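Local atomic coordinates of periplasmic binding protein (Mycobacterium smegmatis, PDB entry 4MDY), a protein that probably binds an iron-containing or related solute in the cell envelope and delivers it to an ABC transporter. Residues G28-V33 and A144-A149. Numbering follows the deposited sequence.
Sequences GPPQRV and AVFKNA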
ATOM      1  N   GLY A  28      13.258 -22.068 -10.895  1.00 21.79           N
ATOM      2  CA  GLY A  28      13.685 -22.333  -9.522  1.00 22.24           C
ATOM      3  C   GLY A  28      13.731 -21.044  -8.728  1.00 21.46           C
ATOM      4  O   GLY A  28      13.411 -19.990  -9.265  1.00 21.85           O
ATOM      5  N   PRO A  29      14.103 -21.123  -7.436  1.00 22.51           N
ATOM      6  CA  PRO A  29      14.230 -19.923  -6.604  1.00 23.70           C
ATOM      7  C   PRO A  29      15.122 -18.859  -7.256  1.00 23.92           C
ATOM      8  O   PRO A  29      16.272 -19.140  -7.590  1.00 23.65           O
ATOM      9  CB  PRO A  29      14.861 -20.462  -5.325  1.00 25.23           C
ATOM     10  CG  PRO A  29      14.359 -21.863  -5.242  1.00 24.90           C
ATOM     11  CD  PRO A  29      14.366 -22.351  -6.664  1.00 23.41           C
ATOM     12  N   PRO A  30      14.583 -17.647  -7.458  1.00 22.93           N
ATOM     13  CA  PRO A  30      15.284 -16.647  -8.251  1.00 23.40           C
ATOM     14  C   PRO A  30      16.416 -15.972  -7.485  1.00 24.28           C
ATOM     15  O   PRO A  30      16.267 -15.662  -6.313  1.00 21.93           O
ATOM     16  CB  PRO A  30      14.183 -15.645  -8.591  1.00 23.65           C
ATOM     17  CG  PRO A  30      13.231 -15.749  -7.446  1.00 23.60           C
ATOM     18  CD  PRO A  30      13.222 -17.205  -7.092  1.00 22.76           C
ATOM     19  N   GLN A  31      17.533 -15.755  -8.166  1.00 25.82           N
ATOM     20  CA  GLN A  31      18.743 -15.176  -7.564  1.00 27.85           C
ATOM     21  C   GLN A  31      18.826 -13.657  -7.718  1.00 25.52           C
ATOM     22  O   GLN A  31      19.440 -12.984  -6.885  1.00 29.09           O
ATOM     23  CB  GLN A  31      19.992 -15.789  -8.210  1.00 32.57           C
ATOM     24  CG  GLN A  31      19.973 -17.306  -8.329  1.00 35.66           C
ATOM     25  CD  GLN A  31      19.956 -17.987  -6.981  1.00 41.19           C
ATOM     26  OE1 GLN A  31      18.917 -18.476  -6.535  1.00 46.95           O
ATOM     27  NE2 GLN A  31      21.104 -18.011  -6.317  1.00 42.71           N
ATOM     28  N   ARG A  32      18.236 -13.132  -8.790  1.00 21.99           N
ATOM     29  CA  ARG A  32      18.284 -11.715  -9.113  1.00 22.08           C
ATOM     30  C   ARG A  32      16.888 -11.166  -9.431  1.00 19.49           C
ATOM     31  O   ARG A  32      16.458 -11.143 -10.587  1.00 21.70           O
ATOM     32  CB  ARG A  32      19.217 -11.483 -10.309  1.00 22.58           C
ATOM     33  CG  ARG A  32      20.681 -11.775 -10.022  1.00 24.01           C
ATOM     34  CD  ARG A  32      21.541 -11.548 -11.257  1.00 24.11           C
ATOM     35  NE  ARG A  32      21.652 -10.132 -11.630  1.00 25.08           N
ATOM     36  CZ  ARG A  32      22.419  -9.242 -11.003  1.00 29.15           C
ATOM     37  NH1 ARG A  32      23.150  -9.599  -9.951  1.00 31.13           N
ATOM     38  NH2 ARG A  32      22.453  -7.981 -11.423  1.00 33.66           N
ATOM     39  N   VAL A  33      16.198 -10.686  -8.403  1.00 17.16           N
ATOM     40  CA  VAL A  33      14.837 -10.202  -8.562  1.00 16.75           C
ATOM     41  C   VAL A  33      14.765  -8.677  -8.701  1.00 16.20           C
ATOM     42  O   VAL A  33      15.284  -7.930  -7.867  1.00 17.33           O
ATOM     43  CB  VAL A  33      13.954 -10.636  -7.369  1.00 17.05           C
ATOM     44  CG1 VAL A  33      12.509 -10.241  -7.610  1.00 18.17           C
ATOM     45  CG2 VAL A  33      14.053 -12.134  -7.146  1.00 17.05           C
ATOM     46  N   ALA A 144       5.790 -17.168  -6.703  1.00 15.98           N
ATOM     47  CA  ALA A 144       6.878 -16.985  -7.660  1.00 16.22           C
ATOM     48  C   ALA A 144       8.278 -17.115  -7.052  1.00 17.26           C
ATOM     49  O   ALA A 144       9.234 -17.449  -7.768  1.00 17.98           O
ATOM     50  CB  ALA A 144       6.739 -15.630  -8.328  1.00 18.01           C
ATOM     51  N   VAL A 145       8.409 -16.834  -5.754  1.00 15.95           N
ATOM     52  CA  VAL A 145       9.716 -16.918  -5.089  1.00 17.04           C
ATOM     53  C   VAL A 145       9.843 -18.140  -4.180  1.00 18.19           C
ATOM     54  O   VAL A 145      10.791 -18.240  -3.394  1.00 18.71           O
ATOM     55  CB  VAL A 145      10.072 -15.606  -4.336  1.00 17.08           C
ATOM     56  CG1 VAL A 145       9.954 -14.421  -5.279  1.00 17.24           C
ATOM     57  CG2 VAL A 145       9.223 -15.391  -3.084  1.00 17.36           C
ATOM     58  N   PHE A 146       8.889 -19.067  -4.312  1.00 18.46           N
ATOM     59  CA  PHE A 146       8.943 -20.379  -3.672  1.00 17.20           C
ATOM     60  C   PHE A 146       8.826 -20.295  -2.143  1.00 15.83           C
ATOM     61  O   PHE A 146       9.432 -21.084  -1.425  1.00 16.89           O
ATOM     62  CB  PHE A 146      10.222 -21.132  -4.082  1.00 17.88           C
ATOM     63  CG  PHE A 146      10.261 -21.541  -5.531  1.00 18.94           C
ATOM     64  CD1 PHE A 146      10.469 -20.607  -6.540  1.00 20.40           C
ATOM     65  CD2 PHE A 146      10.132 -22.881  -5.885  1.00 19.60           C
ATOM     66  CE1 PHE A 146      10.516 -20.991  -7.871  1.00 20.60           C
ATOM     67  CE2 PHE A 146      10.182 -23.269  -7.216  1.00 20.71           C
ATOM     68  CZ  PHE A 146      10.376 -22.325  -8.212  1.00 20.76           C
ATOM     69  N   LYS A 147       8.047 -19.330  -1.663  1.00 16.14           N
ATOM     70  CA  LYS A 147       7.866 -19.092  -0.228  1.00 17.56           C
ATOM     71  C   LYS A 147       6.393 -18.811   0.073  1.00 17.84           C
ATOM     72  O   LYS A 147       6.041 -17.955   0.886  1.00 17.29           O
ATOM     73  CB  LYS A 147       8.773 -17.950   0.239  1.00 19.17           C
ATOM     74  CG  LYS A 147      10.245 -18.225  -0.044  1.00 21.74           C
ATOM     75  CD  LYS A 147      11.186 -17.319   0.716  1.00 24.49           C
ATOM     76  CE  LYS A 147      12.606 -17.416   0.180  1.00 25.67           C
ATOM     77  NZ  LYS A 147      13.569 -16.604   0.994  1.00 23.96           N
ATOM     78  N   ASN A 148       5.529 -19.557  -0.599  1.00 18.53           N
ATOM     79  CA  ASN A 148       4.092 -19.375  -0.437  1.00 19.67           C
ATOM     80  C   ASN A 148       3.587 -19.712   0.966  1.00 17.40           C
ATOM     81  O   ASN A 148       2.652 -19.073   1.447  1.00 18.32           O
ATOM     82  CB  ASN A 148       3.319 -20.156  -1.503  1.00 21.44           C
ATOM     83  CG  ASN A 148       3.825 -21.574  -1.664  1.00 24.68           C
ATOM     84  OD1 ASN A 148       4.895 -21.801  -2.240  1.00 22.51           O
ATOM     85  ND2 ASN A 148       3.060 -22.539  -1.155  1.00 27.98           N
ATOM     86  N   ALA A 149       4.205 -20.688   1.631  1.00 17.54           N
ATOM     87  CA  ALA A 149       3.805 -21.045   3.004  1.00 16.43           C
ATOM     88  C   ALA A 149       4.011 -19.875   3.979  1.00 15.28           C
ATOM     89  O   ALA A 149       3.132 -19.535   4.763  1.00 12.19           O
ATOM     90  CB  ALA A 149       4.562 -22.278   3.478  1.00 18.29           C
TER
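The phenyl ring of F146 packs against the G28–P29 peptide and the ring of P29 and carries the largest share of this apolar contact. Its CE1 comes to 3.3 Å from G28 C, and P29 CD sits almost exactly over the ring centre, 4.1 Å from the centroid and 2° off the normal, a CH-pi contact on one face. P29 N lies over the same face, nearer the periphery of the ring than its centre. CG of F146 is anti to its own carbonyl carbon (chi1 -68°), and the residue takes positive phi (67°) as C-prime of a Schellman motif, in which K147 N and F146 N reach back to G142 O and Q143 O; the turn that ends helix 134-144 thus presents the ring to the loop. P30 fills the next place along: its CD rests 4.0 Å from V145 CA, while its CG meets CG1 of V145 at 4.1 Å. Beside it A144 O is buried without a polar partner. The proline-rich loop between strands 22-26 and 33-35 is thereby packed on the link between helix 134-144 and the long helix 148-168. V145 continues inward onto L44 of helix 40-46 and, like P30, onto L99 of strand 99-102, while F146 also touches I26 of strand 22-26.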